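Interpain A (Prevotella intermedia, PDB 3BB7) probably cleaves proteins as a cysteine protease of the C10 family, here in its precursor form with prodomain and catalytic domain in one chain. Local coordinates at residues Asn2-Leu7 / Phe16-Gly21; Ser41-Thr46 / Gly288-Tyr293; Lys129-Gly134 / Tyr161-Met166. The protein carries 1 engineered substitution. All blocks are in the same frame, centred on the assembly; numbering follows the deposited sequence. Where two conformers were deposited one is given.

How the contacts relate
From the N terminus, contact 1 (2-7 with 16-21) closes a short loop: it pairs strands 4-9 and 14-18, the first hairpin of the prodomain. Contact 2 opens only after contact 1 has closed, and joins the loop 41-46, between strand 35-39 and helix 49-68, to residues 288-293, a turn leading into strand 292-294 of the catalytic part. These two touch, Leu-7 CD1 lying 3.7 Å from Phe-43 CB, and both reach the same antiparallel sheet. The long loop closed by contact 2 contains contact 3, where residues 129-134 after helix 116-128 meet 161-166. Contact 3 lies apart, its centre about 28 Å from that of contact 2.

Contact 1. Residues Asn2-Leu7 / Phe16-Gly21; sequences NQLREL and FGYTDG
Leu-4 lies across from Tyr-18 and next to Phe-16, and these three side chains form the close-packed face of the contact. Leu-4 CD1 meets the edge of the tyrosine ring at Tyr-18 CE1 (3.6 Å), the two side chains running side by side and pointing the same way. Leu-4 CD2 reaches Phe-16 CB at 3.7 Å, and there the side chains cross at about a right angle. The backbones beneath form an antiparallel beta hairpin: Arg-5 and Gly-17 are a hydrogen-bonded pair, with Arg-5 N to Gly-17 O at 2.8 Å and Gly-17 N to Arg-5 O at 2.7 Å. Phe-16 also bonds through its backbone to Ala-24, carrying the sheet on to strand 23-26. Beyond the strand, Thr-19 continues the pairing with its side chain: OG1, placed between the backbone N and carbonyl carbon (chi1 60°), accepts from Gln-3 N at 2.8 Å, while Thr-19 N donates to Gln-3 O. The Arg-5 guanidinium, by contrast, is loosely held and exposed, meeting the other segment only through Thr-19 CG2, 3.6 Å above its plane and toward its rim. Both NH1 and NH2 of Arg-5 converge on Gln-3 OE1, NH2 at 2.7 Å.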
ATOM      1  N   ASN A   2       6.620 -26.738  13.769  1.00 33.89           N
ATOM      2  CA  ASN A   2       5.573 -26.021  13.071  1.00 32.67           C
ATOM      3  C   ASN A   2       4.761 -26.894  12.111  1.00 31.92           C
ATOM      4  O   ASN A   2       5.317 -27.586  11.244  1.00 32.04           O
ATOM      5  CB  ASN A   2       6.135 -24.795  12.357  1.00 33.14           C
ATOM      6  CG  ASN A   2       5.255 -23.585  12.539  1.00 33.54           C
ATOM      7  OD1 ASN A   2       5.734 -22.514  12.882  1.00 36.33           O
ATOM      8  ND2 ASN A   2       3.967 -23.752  12.323  1.00 32.68           N
ATOM      9  N   GLN A   3       3.444 -26.874  12.298  1.00 30.24           N
ATOM     10  CA  GLN A   3       2.505 -27.599  11.433  1.00 28.91           C
ATOM     11  C   GLN A   3       1.546 -26.606  10.776  1.00 26.90           C
ATOM     12  O   GLN A   3       1.408 -25.472  11.234  1.00 25.93           O
ATOM     13  CB  GLN A   3       1.721 -28.647  12.231  1.00 29.02           C
ATOM     14  CG  GLN A   3       2.584 -29.670  12.957  1.00 30.13           C
ATOM     15  CD  GLN A   3       1.762 -30.557  13.890  1.00 30.93           C
ATOM     16  OE1 GLN A   3       0.559 -30.757  13.680  1.00 33.74           O
ATOM     17  NE2 GLN A   3       2.409 -31.098  14.919  1.00 32.85           N
ATOM     18  N   LEU A   4       0.899 -27.029   9.698  1.00 25.36           N
ATOM     19  CA  LEU A   4      -0.011 -26.156   8.970  1.00 24.04           C
ATOM     20  C   LEU A   4      -1.453 -26.585   9.191  1.00 23.23           C
ATOM     21  O   LEU A   4      -1.764 -27.787   9.158  1.00 23.30           O
ATOM     22  CB  LEU A   4       0.352 -26.102   7.475  1.00 24.24           C
ATOM     23  CG  LEU A   4       1.442 -25.100   7.055  1.00 24.28           C
ATOM     24  CD1 LEU A   4       2.820 -25.468   7.582  1.00 24.30           C
ATOM     25  CD2 LEU A   4       1.487 -24.984   5.558  1.00 24.41           C
ATOM     26  N   ARG A   5      -2.318 -25.598   9.450  1.00 21.66           N
ATOM     27  CA  ARG A   5      -3.734 -25.837   9.734  1.00 22.09           C
ATOM     28  C   ARG A   5      -4.570 -25.049   8.746  1.00 21.56           C
ATOM     29  O   ARG A   5      -4.512 -23.824   8.726  1.00 20.28           O
ATOM     30  CB  ARG A   5      -4.069 -25.387  11.160  1.00 22.23           C
ATOM     31  CG  ARG A   5      -3.170 -25.977  12.257  1.00 22.23           C
ATOM     32  CD  ARG A   5      -3.566 -27.412  12.560  1.00 22.11           C
ATOM     33  NE  ARG A   5      -2.931 -27.957  13.765  1.00 23.14           N
ATOM     34  CZ  ARG A   5      -2.036 -28.947  13.773  1.00 24.65           C
ATOM     35  NH1 ARG A   5      -1.530 -29.378  14.926  1.00 23.82           N
ATOM     36  NH2 ARG A   5      -1.630 -29.509  12.633  1.00 27.39           N
ATOM     37  N   GLU A   6      -5.364 -25.745   7.938  1.00 21.67           N
ATOM     38  CA  GLU A   6      -6.172 -25.071   6.920  1.00 22.88           C
ATOM     39  C   GLU A   6      -7.182 -24.113   7.551  1.00 23.01           C
ATOM     40  O   GLU A   6      -7.986 -24.521   8.393  1.00 23.36           O
ATOM     41  CB  GLU A   6      -6.901 -26.104   6.053  1.00 23.10           C
ATOM     42  CG  GLU A   6      -7.679 -25.505   4.901  1.00 25.64           C
ATOM     43  CD  GLU A   6      -8.599 -26.502   4.228  1.00 30.81           C
ATOM     44  OE1 GLU A   6      -8.241 -27.707   4.167  1.00 32.48           O
ATOM     45  OE2 GLU A   6      -9.681 -26.071   3.752  1.00 32.77           O
ATOM     46  N   LEU A   7      -7.135 -22.846   7.145  1.00 23.34           N
ATOM     47  CA  LEU A   7      -8.079 -21.841   7.633  1.00 24.55           C
ATOM     48  C   LEU A   7      -9.142 -21.500   6.593  1.00 25.79           C
ATOM     49  O   LEU A   7     -10.333 -21.386   6.909  1.00 26.36           O
ATOM     50  CB  LEU A   7      -7.329 -20.567   8.044  1.00 24.06           C
ATOM     51  CG  LEU A   7      -6.360 -20.726   9.217  1.00 24.27           C
ATOM     52  CD1 LEU A   7      -5.607 -19.431   9.519  1.00 24.02           C
ATOM     53  CD2 LEU A   7      -7.131 -21.221  10.445  1.00 26.35           C
ATOM     54  N   PHE A  16      -3.105 -21.229   5.285  1.00 13.58           N
ATOM     55  CA  PHE A  16      -2.827 -22.178   6.351  1.00 14.22           C
ATOM     56  C   PHE A  16      -2.255 -21.437   7.548  1.00 13.89           C
ATOM     57  O   PHE A  16      -1.300 -20.678   7.391  1.00 13.33           O
ATOM     58  CB  PHE A  16      -1.746 -23.165   5.920  1.00 14.99           C
ATOM     59  CG  PHE A  16      -2.217 -24.281   5.018  1.00 15.51           C
ATOM     60  CD1 PHE A  16      -1.965 -24.230   3.654  1.00 16.86           C
ATOM     61  CD2 PHE A  16      -2.825 -25.422   5.534  1.00 16.79           C
ATOM     62  CE1 PHE A  16      -2.355 -25.278   2.807  1.00 17.82           C
ATOM     63  CE2 PHE A  16      -3.220 -26.473   4.680  1.00 18.30           C
ATOM     64  CZ  PHE A  16      -2.984 -26.392   3.328  1.00 16.68           C
ATOM     65  N   GLY A  17      -2.768 -21.716   8.743  1.00 12.46           N
ATOM     66  CA  GLY A  17      -2.143 -21.199   9.939  1.00 12.41           C
ATOM     67  C   GLY A  17      -0.960 -22.055  10.333  1.00 10.76           C
ATOM     68  O   GLY A  17      -0.967 -23.273  10.157  1.00 12.41           O
ATOM     69  N   TYR A  18       0.046 -21.400  10.914  1.00 10.67           N
ATOM     70  CA  TYR A  18       1.190 -22.075  11.465  1.00 10.81           C
ATOM     71  C   TYR A  18       0.991 -22.302  12.956  1.00 10.90           C
ATOM     72  O   TYR A  18       0.587 -21.391  13.682  1.00 10.45           O
ATOM     73  CB  TYR A  18       2.398 -21.167  11.298  1.00 10.54           C
ATOM     74  CG  TYR A  18       2.969 -21.018   9.892  1.00 10.68           C
ATOM     75  CD1 TYR A  18       2.876 -22.031   8.950  1.00 11.80           C
ATOM     76  CD2 TYR A  18       3.696 -19.889   9.561  1.00 10.22           C
ATOM     77  CE1 TYR A  18       3.440 -21.882   7.670  1.00  9.75           C
ATOM     78  CE2 TYR A  18       4.272 -19.736   8.299  1.00 10.35           C
ATOM     79  CZ  TYR A  18       4.158 -20.755   7.378  1.00  8.92           C
ATOM     80  OH  TYR A  18       4.775 -20.602   6.153  1.00 11.53           O
ATOM     81  N   THR A  19       1.345 -23.486  13.420  1.00 10.90           N
ATOM     82  CA  THR A  19       1.292 -23.735  14.864  1.00 12.10           C
ATOM     83  C   THR A  19       2.271 -22.880  15.690  1.00 12.13           C
ATOM     84  O   THR A  19       2.014 -22.685  16.874  1.00 11.21           O
ATOM     85  CB  THR A  19       1.459 -25.213  15.231  1.00 12.01           C
ATOM     86  OG1 THR A  19       2.722 -25.675  14.749  1.00 14.04           O
ATOM     87  CG2 THR A  19       0.323 -26.111  14.657  1.00 12.52           C
ATOM     88  N   ASP A  20       3.373 -22.374  15.106  1.00 12.79           N
ATOM     89  CA  ASP A  20       4.238 -21.445  15.864  1.00 14.45           C
ATOM     90  C   ASP A  20       3.699 -20.025  15.834  1.00 14.63           C
ATOM     91  O   ASP A  20       4.234 -19.128  16.495  1.00 14.61           O
ATOM     92  CB  ASP A  20       5.695 -21.443  15.340  1.00 16.96           C
ATOM     93  CG  ASP A  20       6.495 -22.654  15.803  1.00 20.56           C
ATOM     94  OD1 ASP A  20       7.540 -22.945  15.185  1.00 25.24           O
ATOM     95  OD2 ASP A  20       6.104 -23.306  16.783  1.00 24.74           O
ATOM     96  N   GLY A  21       2.608 -19.815  15.098  1.00 13.40           N
ATOM     97  CA  GLY A  21       2.058 -18.486  14.914  1.00 13.14           C
ATOM     98  C   GLY A  21       2.346 -18.033  13.493  1.00 12.80           C
ATOM     99  O   GLY A  21       3.346 -18.461  12.886  1.00 13.11           O
TER

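Contact 2. Residues Ser41-Thr46 / Gly288-Tyr293; sequences SNFVET and GDVDGY
A small, partly hydrated interface between prodomain and catalytic domain brings Thr-46 against Asp-289 and Phe-43 against Val-290, burying 251 Å² in total. It sits where the loop leading to helix 49-68 meets a type II beta turn, Gly-288 to Asp-291, just before strand 292-294. Thr-46 OG1 donates to Asp-289 OD1 at 2.7 Å, the one direct hydrogen bond between the segments. With OG1 anti to the backbone N (chi1 176°), the hydroxyl meets the carboxylate oxygen on its anti side, 18° out of the carboxylate plane. The same OG1 is also hydrogen-bonded to Asn-48 N. The apolar part is narrow: Val-290 CG1 approaches Phe-43 CD1 obliquely at 3.9 Å, and both side chains also touch Phe-51 of helix 49-68. Water supplies the remaining links. One molecule lies 2.7 Å from Ser-41 OG and donates to Gly-288 O; a second accepts from Val-290 N at 2.8 Å and donates a longer bond to Asn-42 O. The side chain of Asp-291 lies about 11 Å from that of Ala-116, the engineered position of the predicted nucleophile. With one direct bond and two water-mediated links set around an apolar touch at the buried Val-290, the chemistry implies a junction whose polar part rests partly on water.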
ATOM      1  N   SER A  41       2.122 -12.608  11.520  1.00 19.48           N
ATOM      2  CA  SER A  41       0.902 -12.295  12.234  1.00 19.91           C
ATOM      3  C   SER A  41      -0.076 -13.443  12.104  1.00 19.65           C
ATOM      4  O   SER A  41      -0.250 -13.994  11.024  1.00 19.44           O
ATOM      5  CB  SER A  41       0.278 -11.016  11.682  1.00 20.64           C
ATOM      6  OG  SER A  41       1.152  -9.934  11.937  1.00 22.51           O
ATOM      7  N   ASN A  42      -0.752 -13.790  13.187  1.00 18.58           N
ATOM      8  CA  ASN A  42      -1.816 -14.784  13.086  1.00 18.51           C
ATOM      9  C   ASN A  42      -2.894 -14.275  12.123  1.00 19.27           C
ATOM     10  O   ASN A  42      -3.200 -13.061  12.080  1.00 20.42           O
ATOM     11  CB  ASN A  42      -2.418 -15.078  14.455  1.00 17.43           C
ATOM     12  CG  ASN A  42      -1.559 -16.001  15.298  1.00 16.43           C
ATOM     13  OD1 ASN A  42      -0.391 -16.235  15.018  1.00 16.65           O
ATOM     14  ND2 ASN A  42      -2.150 -16.543  16.334  1.00 15.69           N
ATOM     15  N   PHE A  43      -3.458 -15.182  11.334  1.00 18.97           N
ATOM     16  CA  PHE A  43      -4.494 -14.788  10.386  1.00 20.14           C
ATOM     17  C   PHE A  43      -5.818 -14.519  11.096  1.00 21.45           C
ATOM     18  O   PHE A  43      -6.309 -15.378  11.815  1.00 22.73           O
ATOM     19  CB  PHE A  43      -4.720 -15.876   9.347  1.00 19.76           C
ATOM     20  CG  PHE A  43      -5.707 -15.478   8.285  1.00 19.43           C
ATOM     21  CD1 PHE A  43      -5.290 -14.723   7.200  1.00 19.94           C
ATOM     22  CD2 PHE A  43      -7.058 -15.842   8.395  1.00 22.43           C
ATOM     23  CE1 PHE A  43      -6.200 -14.339   6.229  1.00 21.03           C
ATOM     24  CE2 PHE A  43      -7.982 -15.462   7.417  1.00 22.68           C
ATOM     25  CZ  PHE A  43      -7.547 -14.715   6.339  1.00 21.41           C
ATOM     26  N   VAL A  44      -6.414 -13.353  10.860  1.00 22.56           N
ATOM     27  CA  VAL A  44      -7.801 -13.117  11.299  1.00 23.70           C
ATOM     28  C   VAL A  44      -8.522 -12.498  10.111  1.00 23.48           C
ATOM     29  O   VAL A  44      -7.917 -11.755   9.349  1.00 23.94           O
ATOM     30  CB  VAL A  44      -7.921 -12.178  12.539  1.00 24.23           C
ATOM     31  CG1 VAL A  44      -9.392 -11.918  12.891  1.00 24.66           C
ATOM     32  CG2 VAL A  44      -7.227 -12.771  13.747  1.00 24.85           C
ATOM     33  N   GLU A  45      -9.800 -12.824   9.940  1.00 24.04           N
ATOM     34  CA  GLU A  45     -10.562 -12.263   8.833  1.00 23.56           C
ATOM     35  C   GLU A  45     -10.586 -10.752   8.976  1.00 22.18           C
ATOM     36  O   GLU A  45     -10.667 -10.190  10.072  1.00 21.86           O
ATOM     37  CB  GLU A  45     -11.982 -12.852   8.750  1.00 24.61           C
ATOM     38  CG  GLU A  45     -12.063 -14.274   8.168  1.00 29.36           C
ATOM     39  CD  GLU A  45     -12.014 -14.320   6.636  1.00 34.39           C
ATOM     40  OE1 GLU A  45     -12.624 -15.246   6.061  1.00 37.41           O
ATOM     41  OE2 GLU A  45     -11.378 -13.448   5.998  1.00 37.71           O
ATOM     42  N   THR A  46     -10.467 -10.099   7.845  1.00 20.46           N
ATOM     43  CA  THR A  46     -10.246  -8.684   7.838  1.00 19.52           C
ATOM     44  C   THR A  46     -10.864  -8.087   6.599  1.00 19.65           C
ATOM     45  O   THR A  46     -10.945  -8.745   5.582  1.00 19.06           O
ATOM     46  CB  THR A  46      -8.713  -8.377   7.893  1.00 19.41           C
ATOM     47  OG1 THR A  46      -8.493  -6.969   7.785  1.00 18.73           O
ATOM     48  CG2 THR A  46      -7.925  -9.113   6.791  1.00 19.64           C
ATOM     49  N   GLY A 288      -2.167  -2.977  10.310  1.00 11.10           N
ATOM     50  CA  GLY A 288      -1.223  -4.081  10.453  1.00 12.39           C
ATOM     51  C   GLY A 288      -1.814  -5.430  10.060  1.00 12.74           C
ATOM     52  O   GLY A 288      -1.056  -6.413   9.909  1.00 14.25           O
ATOM     53  N   ASP A 289      -3.122  -5.497   9.825  1.00 12.29           N
ATOM     54  CA  ASP A 289      -3.731  -6.788   9.506  1.00 13.59           C
ATOM     55  C   ASP A 289      -3.023  -7.397   8.292  1.00 13.44           C
ATOM     56  O   ASP A 289      -2.964  -6.797   7.226  1.00 14.07           O
ATOM     57  CB  ASP A 289      -5.191  -6.625   9.138  1.00 12.00           C
ATOM     58  CG  ASP A 289      -6.074  -6.238  10.319  1.00 16.20           C
ATOM     59  OD1 ASP A 289      -7.302  -6.028  10.076  1.00 17.94           O
ATOM     60  OD2 ASP A 289      -5.578  -6.175  11.475  1.00 17.22           O
ATOM     61  N   VAL A 290      -2.564  -8.621   8.479  1.00 13.38           N
ATOM     62  CA  VAL A 290      -1.919  -9.457   7.459  1.00 13.06           C
ATOM     63  C   VAL A 290      -0.708  -8.870   6.730  1.00 12.93           C
ATOM     64  O   VAL A 290      -0.333  -9.364   5.673  1.00 12.55           O
ATOM     65  CB  VAL A 290      -2.951 -10.184   6.517  1.00 13.23           C
ATOM     66  CG1 VAL A 290      -3.891 -11.080   7.335  1.00 12.62           C
ATOM     67  CG2 VAL A 290      -3.756  -9.213   5.640  1.00 12.60           C
ATOM     68  N   ASP A 291      -0.054  -7.881   7.344  1.00 11.74           N
ATOM     69  CA  ASP A 291       1.224  -7.410   6.800  1.00 11.49           C
ATOM     70  C   ASP A 291       2.190  -8.604   6.789  1.00 11.06           C
ATOM     71  O   ASP A 291       2.128  -9.482   7.665  1.00 11.87           O
ATOM     72  CB  ASP A 291       1.826  -6.252   7.617  1.00 12.87           C
ATOM     73  CG  ASP A 291       1.044  -4.967   7.504  1.00 12.04           C
ATOM     74  OD1 ASP A 291       0.117  -4.891   6.669  1.00 12.89           O
ATOM     75  OD2 ASP A 291       1.403  -4.000   8.247  1.00 13.01           O
ATOM     76  N   GLY A 292       3.050  -8.665   5.778  1.00 11.04           N
ATOM     77  CA  GLY A 292       3.970  -9.803   5.623  1.00 11.06           C
ATOM     78  C   GLY A 292       4.670  -9.749   4.290  1.00  9.77           C
ATOM     79  O   GLY A 292       4.711  -8.687   3.656  1.00 11.21           O
ATOM     80  N   TYR A 293       5.214 -10.886   3.850  1.00  9.64           N
ATOM     81  CA  TYR A 293       5.924 -10.970   2.566  1.00 10.04           C
ATOM     82  C   TYR A 293       5.061 -11.688   1.555  1.00  9.85           C
ATOM     83  O   TYR A 293       4.513 -12.764   1.826  1.00 10.09           O
ATOM     84  CB  TYR A 293       7.232 -11.711   2.763  1.00 10.29           C
ATOM     85  CG  TYR A 293       8.338 -10.873   3.386  1.00 10.53           C
ATOM     86  CD1 TYR A 293       9.403 -10.408   2.615  1.00 10.24           C
ATOM     87  CD2 TYR A 293       8.295 -10.517   4.723  1.00 11.54           C
ATOM     88  CE1 TYR A 293      10.435  -9.667   3.200  1.00 11.80           C
ATOM     89  CE2 TYR A 293       9.326  -9.772   5.319  1.00 13.89           C
ATOM     90  CZ  TYR A 293      10.370  -9.324   4.536  1.00 11.87           C
ATOM     91  OH  TYR A 293      11.390  -8.610   5.137  1.00 14.28           O
TER
HETATM   92  O   HOH W   1       0.801  -7.276  11.640  1.00 26.12           O
HETATM   93  O   HOH W   2      -2.793 -10.083  10.803  1.00 24.83           O

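Contact 3. Residues Lys129-Gly134 / Tyr161-Met166; sequences KYPVRG and YDWANM
Trp-163 lays one face of its indole against the backbone of Lys-129, while its ring N-H is directed to the carbonyl of Pro-131. The face contact is a CH-pi interaction: Lys-129 CA stands 4.0 Å from the centroid of the six-membered ring of Trp-163, 19° off the normal. Farther along the chain, Tyr-130 N comes to 3.5 Å from Trp-163 CZ2. Tyr-161 CB is on the opposite face, 3.4 Å above the indole plane and toward the rim, so the indole is held between the turn after the helix and its own segment. Its edge is used separately: Trp-163 NE1 donates to Pro-131 O at 3.0 Å. That oxygen is only 1° out of the ring plane, but the bond is bent, with an N-H...O angle of 140°, and the nitrogen stands well above the plane of the carbonyl. The proline that offers this carbonyl follows a cis peptide bond. The Trp-163 and Lys-129 side chains slide past each other in opposite directions.

Tyr-161 approaches differently. The edge of its ring faces Pro-131 O, which lies 3.8 Å from Tyr-161 CD1, and Tyr-161 CE1 is 3.7 Å from Gly-134 N. The phenol hydroxyl is bound to His-188 of helix 176-192. The backbone adds a second direct bond, Tyr-161 N to Val-132 O at 3.1 Å, and a water donates to both Val-132 O and Tyr-161 O.

Leu-125 and Asn-126 of helix 116-128 and Leu-185 of helix 176-192 also touch the indole. The arrangement thus joins two loops to the helical part of the C10 catalytic domain, where helix 116-128 begins at the predicted nucleophile position, as does the central helix of papain-like proteases.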
ATOM      1  N   LYS A 129      10.456  11.195   7.643  1.00 11.10           N
ATOM      2  CA  LYS A 129      10.279  12.373   8.496  1.00 11.21           C
ATOM      3  C   LYS A 129      10.534  13.651   7.689  1.00 11.22           C
ATOM      4  O   LYS A 129      11.292  14.548   8.095  1.00 11.45           O
ATOM      5  CB  LYS A 129      11.138  12.304   9.760  0.50 11.58           C
ATOM      6  CG  LYS A 129      10.634  11.226  10.695  0.50 13.74           C
ATOM      7  CD  LYS A 129      11.674  10.841  11.718  0.50 17.06           C
ATOM      8  CE  LYS A 129      11.262   9.515  12.358  0.50 19.49           C
ATOM      9  NZ  LYS A 129      10.305   8.714  11.501  0.50 20.98           N
ATOM     10  N   TYR A 130       9.887  13.709   6.527  1.00 10.81           N
ATOM     11  CA  TYR A 130      10.156  14.767   5.548  1.00 12.88           C
ATOM     12  C   TYR A 130       8.906  14.929   4.713  1.00 12.63           C
ATOM     13  O   TYR A 130       8.255  13.938   4.436  1.00 13.25           O
ATOM     14  CB  TYR A 130      11.353  14.342   4.677  1.00 13.87           C
ATOM     15  CG  TYR A 130      11.801  15.338   3.630  1.00 15.49           C
ATOM     16  CD1 TYR A 130      12.798  16.266   3.903  1.00 17.11           C
ATOM     17  CD2 TYR A 130      11.249  15.315   2.340  1.00 18.92           C
ATOM     18  CE1 TYR A 130      13.202  17.168   2.923  1.00 16.93           C
ATOM     19  CE2 TYR A 130      11.645  16.205   1.369  1.00 19.75           C
ATOM     20  CZ  TYR A 130      12.633  17.118   1.664  1.00 18.67           C
ATOM     21  OH  TYR A 130      13.006  18.003   0.671  1.00 21.72           O
ATOM     22  N   PRO A 131       8.555  16.167   4.342  1.00 11.96           N
ATOM     23  CA  PRO A 131       9.246  17.429   4.571  1.00 11.79           C
ATOM     24  C   PRO A 131       8.987  17.996   5.962  1.00 11.16           C
ATOM     25  O   PRO A 131       8.108  17.489   6.712  1.00 10.79           O
ATOM     26  CB  PRO A 131       8.637  18.338   3.501  1.00 11.82           C
ATOM     27  CG  PRO A 131       7.214  17.865   3.439  1.00 12.00           C
ATOM     28  CD  PRO A 131       7.300  16.362   3.583  1.00 11.92           C
ATOM     29  N   VAL A 132       9.755  19.025   6.295  1.00 11.67           N
ATOM     30  CA  VAL A 132       9.514  19.797   7.515  1.00 12.23           C
ATOM     31  C   VAL A 132       8.168  20.531   7.438  1.00 11.32           C
ATOM     32  O   VAL A 132       7.353  20.443   8.349  1.00 11.83           O
ATOM     33  CB  VAL A 132      10.644  20.796   7.804  1.00 11.76           C
ATOM     34  CG1 VAL A 132      10.309  21.606   9.027  1.00 13.03           C
ATOM     35  CG2 VAL A 132      11.969  20.107   7.993  1.00 14.26           C
ATOM     36  N   ARG A 133       7.935  21.229   6.331  1.00 11.43           N
ATOM     37  CA  ARG A 133       6.665  21.915   6.039  1.00 13.10           C
ATOM     38  C   ARG A 133       6.337  21.649   4.584  1.00 12.41           C
ATOM     39  O   ARG A 133       7.223  21.325   3.792  1.00 12.34           O
ATOM     40  CB  ARG A 133       6.768  23.450   6.294  1.00 14.23           C
ATOM     41  CG  ARG A 133       7.017  23.821   7.755  0.50 15.41           C
ATOM     42  CD  ARG A 133       7.476  25.266   7.931  0.50 15.83           C
ATOM     43  NE  ARG A 133       6.538  26.223   7.354  0.50 22.04           N
ATOM     44  CZ  ARG A 133       5.881  27.145   8.046  0.50 23.91           C
ATOM     45  NH1 ARG A 133       6.054  27.257   9.360  0.50 25.43           N
ATOM     46  NH2 ARG A 133       5.051  27.963   7.421  0.50 26.05           N
ATOM     47  N   GLY A 134       5.060  21.783   4.232  1.00 10.49           N
ATOM     48  CA  GLY A 134       4.666  21.622   2.844  1.00 11.23           C
ATOM     49  C   GLY A 134       4.774  22.947   2.097  1.00 10.86           C
ATOM     50  O   GLY A 134       5.473  23.899   2.511  1.00 11.99           O
ATOM     51  N   TYR A 161       4.788  19.495   9.890  1.00 11.76           N
ATOM     52  CA  TYR A 161       4.332  18.141  10.248  1.00 11.30           C
ATOM     53  C   TYR A 161       4.943  17.695  11.568  1.00 11.31           C
ATOM     54  O   TYR A 161       6.139  17.862  11.818  1.00 12.10           O
ATOM     55  CB  TYR A 161       4.564  17.139   9.097  1.00 11.63           C
ATOM     56  CG  TYR A 161       3.794  17.600   7.896  1.00  9.83           C
ATOM     57  CD1 TYR A 161       4.432  18.239   6.850  1.00 11.17           C
ATOM     58  CD2 TYR A 161       2.392  17.469   7.844  1.00 11.01           C
ATOM     59  CE1 TYR A 161       3.700  18.763   5.777  1.00 10.82           C
ATOM     60  CE2 TYR A 161       1.666  17.958   6.778  1.00 10.98           C
ATOM     61  CZ  TYR A 161       2.323  18.628   5.742  1.00 10.34           C
ATOM     62  OH  TYR A 161       1.580  19.178   4.692  1.00 11.51           O
ATOM     63  N   ASP A 162       4.114  17.170  12.453  1.00 10.73           N
ATOM     64  CA  ASP A 162       4.552  16.891  13.825  1.00 11.01           C
ATOM     65  C   ASP A 162       5.129  15.477  13.919  1.00 11.11           C
ATOM     66  O   ASP A 162       4.549  14.585  14.557  1.00 10.26           O
ATOM     67  CB  ASP A 162       3.393  17.115  14.781  1.00 11.44           C
ATOM     68  CG  ASP A 162       3.816  17.086  16.254  1.00 12.19           C
ATOM     69  OD1 ASP A 162       2.899  17.160  17.099  1.00 12.53           O
ATOM     70  OD2 ASP A 162       5.032  17.010  16.580  1.00 13.89           O
ATOM     71  N   TRP A 163       6.271  15.274  13.262  1.00 10.63           N
ATOM     72  CA  TRP A 163       6.892  13.939  13.187  1.00 11.50           C
ATOM     73  C   TRP A 163       7.131  13.286  14.545  1.00 11.30           C
ATOM     74  O   TRP A 163       6.978  12.078  14.687  1.00 12.66           O
ATOM     75  CB  TRP A 163       8.211  13.989  12.405  1.00 11.17           C
ATOM     76  CG  TRP A 163       8.035  14.572  11.028  1.00 10.69           C
ATOM     77  CD1 TRP A 163       8.506  15.763  10.566  1.00 12.32           C
ATOM     78  CD2 TRP A 163       7.222  14.033   9.975  1.00 10.43           C
ATOM     79  NE1 TRP A 163       8.139  15.952   9.261  1.00 11.63           N
ATOM     80  CE2 TRP A 163       7.313  14.916   8.879  1.00 12.28           C
ATOM     81  CE3 TRP A 163       6.461  12.866   9.838  1.00 10.96           C
ATOM     82  CZ2 TRP A 163       6.661  14.668   7.653  1.00 11.23           C
ATOM     83  CZ3 TRP A 163       5.794  12.624   8.627  1.00 12.28           C
ATOM     84  CH2 TRP A 163       5.878  13.536   7.553  1.00 11.93           C
ATOM     85  N   ALA A 164       7.480  14.093  15.543  1.00 10.86           N
ATOM     86  CA  ALA A 164       7.792  13.544  16.881  1.00 11.98           C
ATOM     87  C   ALA A 164       6.570  12.936  17.567  1.00 12.05           C
ATOM     88  O   ALA A 164       6.760  12.161  18.517  1.00 13.08           O
ATOM     89  CB  ALA A 164       8.432  14.626  17.780  1.00 12.45           C
ATOM     90  N   ASN A 165       5.352  13.270  17.105  1.00 11.56           N
ATOM     91  CA  ASN A 165       4.111  12.738  17.693  1.00 11.71           C
ATOM     92  C   ASN A 165       3.421  11.701  16.809  1.00 11.14           C
ATOM     93  O   ASN A 165       2.258  11.328  17.068  1.00 11.79           O
ATOM     94  CB  ASN A 165       3.144  13.886  18.049  1.00 11.96           C
ATOM     95  CG  ASN A 165       3.372  14.440  19.442  1.00 14.25           C
ATOM     96  OD1 ASN A 165       3.605  13.690  20.406  1.00 15.22           O
ATOM     97  ND2 ASN A 165       3.319  15.761  19.558  1.00 14.07           N
ATOM     98  N   MET A 166       4.133  11.198  15.797  1.00 10.80           N
ATOM     99  CA  MET A 166       3.596  10.103  14.975  1.00 11.68           C
ATOM    100  C   MET A 166       3.911   8.755  15.612  1.00 12.33           C
ATOM    101  O   MET A 166       5.008   8.239  15.491  1.00 13.69           O
ATOM    102  CB  MET A 166       4.173  10.133  13.555  1.00 11.83           C
ATOM    103  CG  MET A 166       4.121  11.441  12.877  1.00 12.23           C
ATOM    104  SD  MET A 166       2.506  11.774  12.222  1.00 15.38           S
ATOM    105  CE  MET A 166       2.820  13.370  11.395  1.00 11.63           C
TER
HETATM  106  O   HOH W   3       8.201  19.096  10.608  1.00 10.54           O